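Local coordinates for extracellular solute-binding protein family 1 (Alicyclobacillus acidocaldarius subsp. acidocaldarius, PDB 4OVJ) that probably captures a solute outside the cell and hands it to an ABC-type importer, as in other family 1 extracellular solute-binding proteins, at residues K108-S113 against Q309-V314; I112-P117 against P334-V339; N134-Y139 against Q357-A362. One frame throughout, in Å; residues are numbered along the deposited sequence. Where two conformers were deposited one is given.

Interaction 1: K108-S113 against Q309-V314; sequences KGINIS and QAELFV
N111 OD1 is the best-held polar atom here, gripped by two donors from S113. The hydroxyl OG lies in the carbonyl plane, on a lone pair, 2.6 Å from N111 OD1, while the backbone N of S113 comes from above that plane at 3.0 Å and closes an Asx turn. With CG anti to its backbone N (chi1 178°), N111 spends its side chain on the loop itself; its backbone N and O go to N315 and N319 of helix 307-319. The loop 108-113 meets that helix mainly through E311, whose chain runs extended beyond CG and brings OE1 2.9 Å from the N of G109, the N-H meeting the oxygen nearly along its C-O axis. A water bridges the other carboxylate oxygen, OE2, to the N of K108. Two successive backbone N-H groups thus draw on one carboxylate, directly and through water. This joins a loop to a helix that covers the sheet of an alpha/beta lobe in the periplasmic-binding-protein fold, with F313 against strands 25-31 and 55-61. I110 crosses E311 at about a right angle, CG1 lying 3.9 Å from E311 CB, and its CD1 reaches V314 CG1 at 4.2 Å.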
ATOM      1  N   LYS A 108      25.342   0.408 -10.689  1.00 17.04           N
ATOM      2  CA  LYS A 108      26.397   1.000  -9.866  1.00 18.56           C
ATOM      3  C   LYS A 108      25.952   2.279  -9.135  1.00 17.74           C
ATOM      4  O   LYS A 108      26.381   2.541  -8.015  1.00 19.84           O
ATOM      5  CB  LYS A 108      27.638   1.289 -10.732  1.00 23.29           C
ATOM      6  CG  LYS A 108      28.682   2.212 -10.101  1.00 30.81           C
ATOM      7  CD  LYS A 108      29.179   1.696  -8.757  1.00 36.09           C
ATOM      8  CE  LYS A 108      29.424   2.799  -7.734  1.00 42.23           C
ATOM      9  NZ  LYS A 108      29.220   2.297  -6.341  1.00 47.67           N
ATOM     10  N   GLY A 109      25.102   3.073  -9.768  1.00 14.56           N
ATOM     11  CA  GLY A 109      24.733   4.376  -9.226  1.00 15.14           C
ATOM     12  C   GLY A 109      23.519   4.436  -8.320  1.00 14.57           C
ATOM     13  O   GLY A 109      23.194   5.509  -7.808  1.00 16.75           O
ATOM     14  N   ILE A 110      22.842   3.314  -8.112  1.00 13.28           N
ATOM     15  CA  ILE A 110      21.640   3.305  -7.269  1.00 12.04           C
ATOM     16  C   ILE A 110      21.912   2.544  -5.977  1.00 11.57           C
ATOM     17  O   ILE A 110      22.280   1.366  -5.988  1.00 12.85           O
ATOM     18  CB  ILE A 110      20.415   2.706  -7.991  1.00 12.52           C
ATOM     19  CG1 ILE A 110      20.183   3.415  -9.335  1.00 14.76           C
ATOM     20  CG2 ILE A 110      19.170   2.881  -7.129  1.00 12.61           C
ATOM     21  CD1 ILE A 110      19.035   2.853 -10.153  1.00 15.56           C
ATOM     22  N   ASN A 111      21.748   3.234  -4.856  1.00 11.83           N
ATOM     23  CA  ASN A 111      21.951   2.623  -3.556  1.00 12.21           C
ATOM     24  C   ASN A 111      20.644   1.978  -3.112  1.00 12.56           C
ATOM     25  O   ASN A 111      19.726   2.663  -2.683  1.00 12.96           O
ATOM     26  CB  ASN A 111      22.412   3.677  -2.547  1.00 14.07           C
ATOM     27  CG  ASN A 111      22.595   3.112  -1.160  1.00 16.72           C
ATOM     28  OD1 ASN A 111      22.595   1.896  -0.966  1.00 17.44           O
ATOM     29  ND2 ASN A 111      22.745   3.998  -0.177  1.00 20.87           N
ATOM     30  N   ILE A 112      20.570   0.655  -3.229  1.00 13.46           N
ATOM     31  CA  ILE A 112      19.387  -0.083  -2.818  1.00 13.83           C
ATOM     32  C   ILE A 112      19.538  -0.714  -1.443  1.00 14.25           C
ATOM     33  O   ILE A 112      18.644  -1.426  -1.006  1.00 15.35           O
ATOM     34  CB  ILE A 112      18.979  -1.152  -3.846  1.00 15.85           C
ATOM     35  CG1 ILE A 112      20.116  -2.182  -4.040  1.00 19.17           C
ATOM     36  CG2 ILE A 112      18.548  -0.456  -5.125  1.00 17.25           C
ATOM     37  CD1 ILE A 112      19.683  -3.474  -4.680  1.00 24.58           C
ATOM     38  N   SER A 113      20.636  -0.408  -0.749  1.00 13.62           N
ATOM     39  CA  SER A 113      20.869  -0.923   0.609  1.00 15.36           C
ATOM     40  C   SER A 113      19.875  -0.343   1.621  1.00 13.92           C
ATOM     41  O   SER A 113      19.706  -0.888   2.717  1.00 16.22           O
ATOM     42  CB  SER A 113      22.314  -0.638   1.053  1.00 16.03           C
ATOM     43  OG  SER A 113      22.501   0.736   1.379  1.00 18.92           O
ATOM     44  N   GLN A 309      23.769   8.995 -15.707  1.00 10.00           N
ATOM     45  CA  GLN A 309      23.088  10.174 -15.159  1.00  9.67           C
ATOM     46  C   GLN A 309      21.647   9.824 -14.746  1.00  9.06           C
ATOM     47  O   GLN A 309      21.138  10.341 -13.757  1.00  8.62           O
ATOM     48  CB  GLN A 309      23.111  11.321 -16.153  1.00 10.54           C
ATOM     49  CG  GLN A 309      24.499  11.901 -16.415  1.00 12.12           C
ATOM     50  CD  GLN A 309      25.241  11.240 -17.567  1.00 15.17           C
ATOM     51  OE1 GLN A 309      24.905  10.139 -18.014  1.00 14.49           O
ATOM     52  NE2 GLN A 309      26.253  11.940 -18.078  1.00 19.88           N
ATOM     53  N   ALA A 310      21.003   8.930 -15.495  1.00  8.75           N
ATOM     54  CA  ALA A 310      19.641   8.490 -15.162  1.00  9.05           C
ATOM     55  C   ALA A 310      19.631   7.776 -13.805  1.00  9.15           C
ATOM     56  O   ALA A 310      18.760   8.033 -12.965  1.00  9.55           O
ATOM     57  CB  ALA A 310      19.079   7.587 -16.248  1.00  9.36           C
ATOM     58  N   GLU A 311      20.614   6.903 -13.590  1.00  9.15           N
ATOM     59  CA  GLU A 311      20.762   6.213 -12.315  1.00 10.80           C
ATOM     60  C   GLU A 311      21.004   7.217 -11.181  1.00  9.96           C
ATOM     61  O   GLU A 311      20.430   7.089 -10.113  1.00  9.39           O
ATOM     62  CB  GLU A 311      21.917   5.206 -12.346  1.00 13.34           C
ATOM     63  CG  GLU A 311      21.731   3.984 -13.233  1.00 16.84           C
ATOM     64  CD  GLU A 311      23.012   3.137 -13.311  1.00 22.56           C
ATOM     65  OE1 GLU A 311      23.882   3.211 -12.399  1.00 27.87           O
ATOM     66  OE2 GLU A 311      23.164   2.380 -14.282  1.00 29.50           O
ATOM     67  N   LEU A 312      21.856   8.201 -11.426  0.50 10.12           N
ATOM     68  CA  LEU A 312      22.138   9.232 -10.435  0.50 11.26           C
ATOM     69  C   LEU A 312      20.865  10.015 -10.062  0.50  9.79           C
ATOM     70  O   LEU A 312      20.632  10.320  -8.889  0.50  9.95           O
ATOM     71  CB  LEU A 312      23.227  10.147 -10.977  0.50 13.49           C
ATOM     72  CG  LEU A 312      23.835  11.192 -10.053  0.50 16.14           C
ATOM     73  CD1 LEU A 312      25.105  11.750 -10.676  0.50 18.82           C
ATOM     74  CD2 LEU A 312      22.797  12.265  -9.826  0.50 16.71           C
ATOM     75  N   PHE A 313      20.027  10.307 -11.049  1.00  8.92           N
ATOM     76  CA  PHE A 313      18.762  10.997 -10.802  1.00  8.77           C
ATOM     77  C   PHE A 313      17.795  10.134  -9.983  1.00  8.53           C
ATOM     78  O   PHE A 313      17.221  10.585  -8.997  1.00  8.88           O
ATOM     79  CB  PHE A 313      18.122  11.428 -12.119  1.00  8.55           C
ATOM     80  CG  PHE A 313      16.824  12.154 -11.951  1.00  8.50           C
ATOM     81  CD1 PHE A 313      16.769  13.377 -11.293  1.00  9.28           C
ATOM     82  CD2 PHE A 313      15.660  11.627 -12.452  1.00  9.08           C
ATOM     83  CE1 PHE A 313      15.562  14.039 -11.147  1.00 10.58           C
ATOM     84  CE2 PHE A 313      14.453  12.278 -12.308  1.00  9.91           C
ATOM     85  CZ  PHE A 313      14.400  13.495 -11.665  1.00 10.68           C
ATOM     86  N   VAL A 314      17.627   8.883 -10.385  1.00  8.59           N
ATOM     87  CA  VAL A 314      16.768   7.975  -9.641  1.00  8.59           C
ATOM     88  C   VAL A 314      17.282   7.797  -8.209  1.00  8.06           C
ATOM     89  O   VAL A 314      16.505   7.827  -7.254  1.00  8.60           O
ATOM     90  CB  VAL A 314      16.610   6.625 -10.378  1.00  9.19           C
ATOM     91  CG1 VAL A 314      15.939   5.590  -9.496  1.00  9.98           C
ATOM     92  CG2 VAL A 314      15.789   6.841 -11.642  1.00  9.46           C
TER
HETATM   93  O   HOH W   1      25.448   0.432 -13.588  1.00 27.64           O

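Interaction 2: I112-P117 against P334-V339; sequences ISTISP and PVSSSV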
ATOM      1  N   ILE A 112      20.570   0.655  -3.229  1.00 13.46           N
ATOM      2  CA  ILE A 112      19.387  -0.083  -2.818  1.00 13.83           C
ATOM      3  C   ILE A 112      19.538  -0.714  -1.443  1.00 14.25           C
ATOM      4  O   ILE A 112      18.644  -1.426  -1.006  1.00 15.35           O
ATOM      5  CB  ILE A 112      18.979  -1.152  -3.846  1.00 15.85           C
ATOM      6  CG1 ILE A 112      20.116  -2.182  -4.040  1.00 19.17           C
ATOM      7  CG2 ILE A 112      18.548  -0.456  -5.125  1.00 17.25           C
ATOM      8  CD1 ILE A 112      19.683  -3.474  -4.680  1.00 24.58           C
ATOM      9  N   SER A 113      20.636  -0.408  -0.749  1.00 13.62           N
ATOM     10  CA  SER A 113      20.869  -0.923   0.609  1.00 15.36           C
ATOM     11  C   SER A 113      19.875  -0.343   1.621  1.00 13.92           C
ATOM     12  O   SER A 113      19.706  -0.888   2.717  1.00 16.22           O
ATOM     13  CB  SER A 113      22.314  -0.638   1.053  1.00 16.03           C
ATOM     14  OG  SER A 113      22.501   0.736   1.379  1.00 18.92           O
ATOM     15  N   THR A 114      19.213   0.744   1.227  1.00 12.97           N
ATOM     16  CA  THR A 114      18.238   1.459   2.037  1.00 11.49           C
ATOM     17  C   THR A 114      16.811   0.956   1.813  1.00 10.99           C
ATOM     18  O   THR A 114      15.872   1.465   2.425  1.00 11.45           O
ATOM     19  CB  THR A 114      18.259   2.954   1.666  1.00 12.12           C
ATOM     20  OG1 THR A 114      18.100   3.087   0.241  1.00 12.10           O
ATOM     21  CG2 THR A 114      19.579   3.612   2.112  1.00 13.07           C
ATOM     22  N   ILE A 115      16.652  -0.027   0.931  1.00 10.66           N
ATOM     23  CA  ILE A 115      15.339  -0.515   0.524  1.00 11.44           C
ATOM     24  C   ILE A 115      15.254  -1.989   0.900  1.00 11.51           C
ATOM     25  O   ILE A 115      16.218  -2.717   0.735  1.00 12.98           O
ATOM     26  CB  ILE A 115      15.138  -0.322  -1.001  1.00 11.55           C
ATOM     27  CG1 ILE A 115      15.264   1.166  -1.342  1.00 13.33           C
ATOM     28  CG2 ILE A 115      13.794  -0.872  -1.444  1.00 13.06           C
ATOM     29  CD1 ILE A 115      15.169   1.497  -2.815  1.00 15.44           C
ATOM     30  N   SER A 116      14.103  -2.421   1.404  0.50 11.89           N
ATOM     31  CA  SER A 116      13.938  -3.809   1.800  0.50 13.39           C
ATOM     32  C   SER A 116      13.899  -4.723   0.592  0.50 11.96           C
ATOM     33  O   SER A 116      13.310  -4.377  -0.433  0.50 11.00           O
ATOM     34  CB  SER A 116      12.668  -3.995   2.616  0.50 15.71           C
ATOM     35  OG  SER A 116      12.962  -3.843   3.985  0.50 20.27           O
ATOM     36  N   PRO A 117      14.522  -5.900   0.704  1.00 11.90           N
ATOM     37  CA  PRO A 117      14.462  -6.866  -0.396  1.00 12.25           C
ATOM     38  C   PRO A 117      13.045  -7.219  -0.867  1.00 11.15           C
ATOM     39  O   PRO A 117      12.814  -7.311  -2.069  1.00 12.67           O
ATOM     40  CB  PRO A 117      15.169  -8.089   0.183  1.00 13.83           C
ATOM     41  CG  PRO A 117      16.153  -7.507   1.122  1.00 14.86           C
ATOM     42  CD  PRO A 117      15.485  -6.322   1.742  1.00 13.18           C
ATOM     43  N   PRO A 334       8.235   7.308   2.600  1.00 10.50           N
ATOM     44  CA  PRO A 334       9.469   7.187   1.834  1.00 11.37           C
ATOM     45  C   PRO A 334      10.045   5.783   1.845  1.00 10.21           C
ATOM     46  O   PRO A 334      10.063   5.109   2.881  1.00 10.26           O
ATOM     47  CB  PRO A 334      10.419   8.149   2.537  1.00 12.81           C
ATOM     48  CG  PRO A 334       9.520   9.184   3.112  1.00 13.70           C
ATOM     49  CD  PRO A 334       8.284   8.449   3.528  1.00 12.04           C
ATOM     50  N   VAL A 335      10.501   5.343   0.680  1.00  9.58           N
ATOM     51  CA  VAL A 335      11.001   3.991   0.540  1.00  9.55           C
ATOM     52  C   VAL A 335      12.362   3.766   1.213  1.00  9.22           C
ATOM     53  O   VAL A 335      12.669   2.663   1.647  1.00  9.34           O
ATOM     54  CB  VAL A 335      11.048   3.600  -0.954  1.00 10.48           C
ATOM     55  CG1 VAL A 335      12.061   4.446  -1.710  1.00 11.04           C
ATOM     56  CG2 VAL A 335      11.333   2.120  -1.101  1.00 11.22           C
ATOM     57  N   SER A 336      13.166   4.818   1.300  1.00  9.56           N
ATOM     58  CA  SER A 336      14.545   4.718   1.776  1.00  9.46           C
ATOM     59  C   SER A 336      14.638   4.818   3.287  1.00  9.50           C
ATOM     60  O   SER A 336      14.130   5.769   3.864  1.00  9.13           O
ATOM     61  CB  SER A 336      15.394   5.848   1.186  1.00  9.82           C
ATOM     62  OG  SER A 336      16.633   5.946   1.867  1.00 10.52           O
ATOM     63  N   SER A 337      15.324   3.870   3.907  1.00 10.22           N
ATOM     64  CA  SER A 337      15.527   3.904   5.362  1.00 11.33           C
ATOM     65  C   SER A 337      16.307   5.144   5.802  1.00 12.11           C
ATOM     66  O   SER A 337      16.034   5.708   6.870  1.00 15.01           O
ATOM     67  CB  SER A 337      16.249   2.646   5.839  1.00 12.32           C
ATOM     68  OG  SER A 337      17.511   2.482   5.193  1.00 13.28           O
ATOM     69  N   SER A 338      17.254   5.591   4.986  1.00 12.81           N
ATOM     70  CA  SER A 338      18.046   6.779   5.353  1.00 15.35           C
ATOM     71  C   SER A 338      17.186   8.046   5.319  1.00 13.86           C
ATOM     72  O   SER A 338      17.293   8.893   6.201  1.00 14.80           O
ATOM     73  CB  SER A 338      19.315   6.909   4.495  1.00 17.91           C
ATOM     74  OG  SER A 338      19.006   7.057   3.128  1.00 21.78           O
ATOM     75  N   VAL A 339      16.295   8.150   4.332  1.00 12.58           N
ATOM     76  CA  VAL A 339      15.394   9.296   4.227  1.00 12.19           C
ATOM     77  C   VAL A 339      14.424   9.289   5.401  1.00 12.26           C
ATOM     78  O   VAL A 339      14.205  10.317   6.032  1.00 14.48           O
ATOM     79  CB  VAL A 339      14.638   9.309   2.883  1.00 12.71           C
ATOM     80  CG1 VAL A 339      13.520  10.332   2.888  1.00 14.30           C
ATOM     81  CG2 VAL A 339      15.609   9.573   1.751  1.00 14.13           C
TER
HETATM   82  O   HOH W   2      17.974  -0.375   5.087  1.00 27.04           O
HETATM   83  O   HOH W   3      12.029  -0.220   1.812  1.00 10.64           O
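A type I beta turn from I112 to I115, closed by the bond from I115 N to I112 O, presents T114 to the start of helix 337-345, with the CA atoms of T114 and S336 4.9 Å apart. T114 O receives the N-H of S337 on a lone pair in its carbonyl plane, at 2.9 Å and nearly straight (161°). CB of T114 is directed at the helix start, 3.4 Å from S336 OG, and CG2 lies 3.6 Å from S338 OG. S336 is the N-cap, its OG, anti to its own backbone N, accepting weakly from the N of S338 and of V339. T114 OG1 and S336 OG both bond to N319 OD1, so one asparagine oxygen joins turn and cap. An alanine at T114 would remove OG1, with its bond to N319, and CG2, with its contact to S338, and would probably leave the turn less firmly fixed against the helix start. Alongside these polar contacts, I115 CG2 meets V335 CG2 at 3.9 Å, the two chains crossing obliquely. Water links S113 O to S337 OG, and another links S116 N to V335 O. I115 also packs on L120 of helix 117-121 and I132 of strand 128-144, while V335 reaches L318 of helix 307-319.

Interaction 3: N134-Y139 against Q357-A362; sequences NALNNY and QLVNEA. With SO4 (sulfate ion), chain B.
Strand residues 135-137 and the residues just after them run past one side of helix 350-365, the closest CA atoms, those of N138 and V359, still 7.4 Å apart, so side chains make the contact. N138 carries most of it. With chi1 at 58°, CG is tucked in between its own N and C, which sends the amide at the helix. There the amide meets hydrocarbon: ND2 lies 3.4 Å from L358 CD1, OD1 lies 3.4 Å from V359 CG2, and the CB of A362 is 3.7 Å from ND2. ND2 also turns back to its own chain, bonding Y139 O at 2.9 Å; that oxygen lies close to the amide plane, but ND2 stands above the carbonyl plane of Y139. This bond is likely to hold the amide's rotation. OD1, by contrast, is buried with no hydrogen-bonding partner in the model. Strand 128-144 is long and broken, and pairs with several others in the mixed sheet of this periplasmic-binding-protein fold, N138 bonding V261 through the backbone. Two residues earlier, L136 CD1 touches V359 CG1 at 4.3 Å. The CB of Y139 points away from the helix, and its ring stacks on W260; at the ring edge, OH donates to O4 of a sulfate, probably from the crystallisation liquor, at 2.8 Å, and the sulfate is also hydrogen-bonded to S184 OG and W260 NE1.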
ATOM      1  N   ASN A 134       8.944   3.897  -5.164  1.00  8.75           N
ATOM      2  CA  ASN A 134       9.333   5.221  -4.693  1.00 10.79           C
ATOM      3  C   ASN A 134       8.681   5.617  -3.364  1.00 11.52           C
ATOM      4  O   ASN A 134       9.118   6.560  -2.713  1.00 16.00           O
ATOM      5  CB  ASN A 134       9.123   6.288  -5.778  1.00 12.24           C
ATOM      6  CG  ASN A 134       7.684   6.434  -6.227  1.00 12.90           C
ATOM      7  OD1 ASN A 134       6.744   6.001  -5.559  1.00 15.03           O
ATOM      8  ND2 ASN A 134       7.502   7.061  -7.392  1.00 14.16           N
ATOM      9  N   ALA A 135       7.653   4.886  -2.963  1.00  9.46           N
ATOM     10  CA  ALA A 135       6.926   5.165  -1.733  1.00  9.37           C
ATOM     11  C   ALA A 135       6.120   3.940  -1.349  1.00  9.50           C
ATOM     12  O   ALA A 135       5.828   3.090  -2.187  1.00 10.00           O
ATOM     13  CB  ALA A 135       6.017   6.367  -1.896  1.00 10.46           C
ATOM     14  N   LEU A 136       5.747   3.872  -0.081  1.00  9.12           N
ATOM     15  CA  LEU A 136       5.220   2.658   0.517  1.00  9.22           C
ATOM     16  C   LEU A 136       3.927   2.877   1.302  1.00  9.06           C
ATOM     17  O   LEU A 136       3.655   3.972   1.786  1.00  9.10           O
ATOM     18  CB  LEU A 136       6.250   2.113   1.498  1.00  9.77           C
ATOM     19  CG  LEU A 136       7.662   1.893   0.960  1.00 11.10           C
ATOM     20  CD1 LEU A 136       8.561   1.349   2.061  1.00 11.84           C
ATOM     21  CD2 LEU A 136       7.641   0.937  -0.225  1.00 12.10           C
ATOM     22  N   ASN A 137       3.155   1.805   1.434  1.00  8.45           N
ATOM     23  CA  ASN A 137       2.042   1.748   2.360  1.00  8.55           C
ATOM     24  C   ASN A 137       1.905   0.309   2.852  1.00  7.80           C
ATOM     25  O   ASN A 137       2.337  -0.627   2.194  1.00  8.89           O
ATOM     26  CB  ASN A 137       0.772   2.209   1.665  1.00  9.47           C
ATOM     27  CG  ASN A 137      -0.265   2.813   2.602  1.00 10.54           C
ATOM     28  OD1 ASN A 137      -0.156   2.789   3.835  1.00 10.70           O
ATOM     29  ND2 ASN A 137      -1.292   3.383   1.992  1.00 12.23           N
ATOM     30  N   ASN A 138       1.294   0.127   4.008  1.00  7.76           N
ATOM     31  CA  ASN A 138       0.950  -1.207   4.467  1.00  8.11           C
ATOM     32  C   ASN A 138      -0.152  -1.136   5.512  1.00  7.71           C
ATOM     33  O   ASN A 138      -0.463  -0.068   6.026  1.00  7.48           O
ATOM     34  CB  ASN A 138       2.181  -1.930   5.019  1.00  8.99           C
ATOM     35  CG  ASN A 138       2.837  -1.193   6.164  1.00 10.45           C
ATOM     36  OD1 ASN A 138       3.782  -0.430   5.961  1.00 12.41           O
ATOM     37  ND2 ASN A 138       2.355  -1.430   7.388  1.00 10.72           N
ATOM     38  N   TYR A 139      -0.746  -2.282   5.805  1.00  8.67           N
ATOM     39  CA  TYR A 139      -1.778  -2.359   6.823  1.00  8.11           C
ATOM     40  C   TYR A 139      -1.211  -2.154   8.221  1.00  7.68           C
ATOM     41  O   TYR A 139      -0.071  -2.523   8.515  1.00  8.47           O
ATOM     42  CB  TYR A 139      -2.481  -3.713   6.757  1.00  9.69           C
ATOM     43  CG  TYR A 139      -3.564  -3.781   5.704  1.00 11.17           C
ATOM     44  CD1 TYR A 139      -4.637  -2.905   5.737  1.00 13.30           C
ATOM     45  CD2 TYR A 139      -3.542  -4.761   4.705  1.00 12.87           C
ATOM     46  CE1 TYR A 139      -5.650  -2.967   4.789  1.00 12.58           C
ATOM     47  CE2 TYR A 139      -4.552  -4.829   3.758  1.00 13.81           C
ATOM     48  CZ  TYR A 139      -5.602  -3.929   3.813  1.00 12.91           C
ATOM     49  OH  TYR A 139      -6.607  -3.976   2.883  1.00 17.65           O
ATOM     50  N   GLN A 357       7.894   4.724  12.099  1.00 12.45           N
ATOM     51  CA  GLN A 357       8.305   3.673  13.029  1.00 13.16           C
ATOM     52  C   GLN A 357       7.572   2.370  12.746  1.00 10.91           C
ATOM     53  O   GLN A 357       8.152   1.296  12.797  1.00 12.81           O
ATOM     54  CB  GLN A 357       8.055   4.094  14.470  1.00 16.23           C
ATOM     55  CG  GLN A 357       9.009   5.172  14.956  1.00 21.62           C
ATOM     56  CD  GLN A 357       8.621   5.742  16.310  1.00 28.28           C
ATOM     57  OE1 GLN A 357       7.469   5.638  16.742  1.00 29.55           O
ATOM     58  NE2 GLN A 357       9.585   6.359  16.983  1.00 35.61           N
ATOM     59  N   LEU A 358       6.279   2.465  12.464  1.00 10.38           N
ATOM     60  CA  LEU A 358       5.496   1.272  12.157  1.00  9.88           C
ATOM     61  C   LEU A 358       6.024   0.624  10.871  1.00 10.06           C
ATOM     62  O   LEU A 358       6.207  -0.596  10.814  1.00  9.80           O
ATOM     63  CB  LEU A 358       4.017   1.642  12.011  1.00 10.63           C
ATOM     64  CG  LEU A 358       2.949   0.554  11.834  1.00 11.68           C
ATOM     65  CD1 LEU A 358       2.921  -0.025  10.436  1.00 13.09           C
ATOM     66  CD2 LEU A 358       3.093  -0.539  12.882  1.00 13.31           C
ATOM     67  N   VAL A 359       6.291   1.435   9.849  1.00  9.55           N
ATOM     68  CA  VAL A 359       6.782   0.878   8.583  1.00  9.51           C
ATOM     69  C   VAL A 359       8.129   0.182   8.814  1.00  9.44           C
ATOM     70  O   VAL A 359       8.363  -0.891   8.285  1.00  9.09           O
ATOM     71  CB  VAL A 359       6.826   1.927   7.459  1.00 11.55           C
ATOM     72  CG1 VAL A 359       7.485   1.377   6.202  1.00 12.14           C
ATOM     73  CG2 VAL A 359       5.414   2.364   7.084  1.00 14.09           C
ATOM     74  N   ASN A 360       8.997   0.745   9.646  1.00  9.59           N
ATOM     75  CA  ASN A 360      10.246   0.060   9.951  1.00 11.11           C
ATOM     76  C   ASN A 360      10.028  -1.332  10.558  1.00 10.56           C
ATOM     77  O   ASN A 360      10.732  -2.266  10.222  1.00 12.09           O
ATOM     78  CB  ASN A 360      11.135   0.922  10.846  1.00 13.07           C
ATOM     79  CG  ASN A 360      11.705   2.133  10.114  1.00 15.30           C
ATOM     80  OD1 ASN A 360      11.695   2.208   8.879  1.00 16.98           O
ATOM     81  ND2 ASN A 360      12.225   3.087  10.876  1.00 20.64           N
ATOM     82  N   GLU A 361       9.036  -1.478  11.428  1.00 10.01           N
ATOM     83  CA  GLU A 361       8.678  -2.795  11.946  1.00 10.65           C
ATOM     84  C   GLU A 361       8.028  -3.693  10.893  1.00  9.18           C
ATOM     85  O   GLU A 361       8.314  -4.887  10.847  1.00  9.23           O
ATOM     86  CB  GLU A 361       7.809  -2.671  13.188  1.00 13.81           C
ATOM     87  CG  GLU A 361       8.566  -2.036  14.333  1.00 17.20           C
ATOM     88  CD  GLU A 361       9.844  -2.795  14.665  1.00 23.38           C
ATOM     89  OE1 GLU A 361       9.783  -4.039  14.835  1.00 29.51           O
ATOM     90  OE2 GLU A 361      10.918  -2.154  14.727  1.00 36.14           O
ATOM     91  N   ALA A 362       7.193  -3.108  10.034  1.00  7.72           N
ATOM     92  CA  ALA A 362       6.567  -3.863   8.954  1.00  8.16           C
ATOM     93  C   ALA A 362       7.593  -4.450   8.014  1.00  7.78           C
ATOM     94  O   ALA A 362       7.440  -5.571   7.538  1.00  8.68           O
ATOM     95  CB  ALA A 362       5.615  -2.976   8.172  1.00  8.48           C
TER
HETATM   96  S   SO4 B 501      -9.207  -1.570   2.197  0.50 21.07           S
HETATM   97  O1  SO4 B 501     -10.521  -1.916   1.622  0.50 18.09           O
HETATM   98  O2  SO4 B 501      -8.139  -1.631   1.166  0.50 17.34           O
HETATM   99  O3  SO4 B 501      -9.253  -0.184   2.707  0.50 19.69           O
HETATM  100  O4  SO4 B 501      -8.923  -2.497   3.311  0.50 16.14           O

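From the N terminus, the loop between helices 92-98 and 117-121 comes first, and it supplies the first partner of both interaction 1 and interaction 2, which share I112 and S113. Strand 128-144 follows with residues 134-139. The second partners then arrive in the same order: helix 307-319, the start of helix 337-345, and helix 350-365. Each contact closes a loop of roughly 200 residues, and interaction 3 crosses both others rather than nesting in them. Interactions 2 and 3, centres 11 Å apart, touch where V335 packs on N134, A135 and L136; interaction 1 lies about 8 Å from interaction 3 at nearest atoms. Together they tie the loop before helix 117-121 and strand 128-144 to three later helices, 307-319, 337-345 and 350-365.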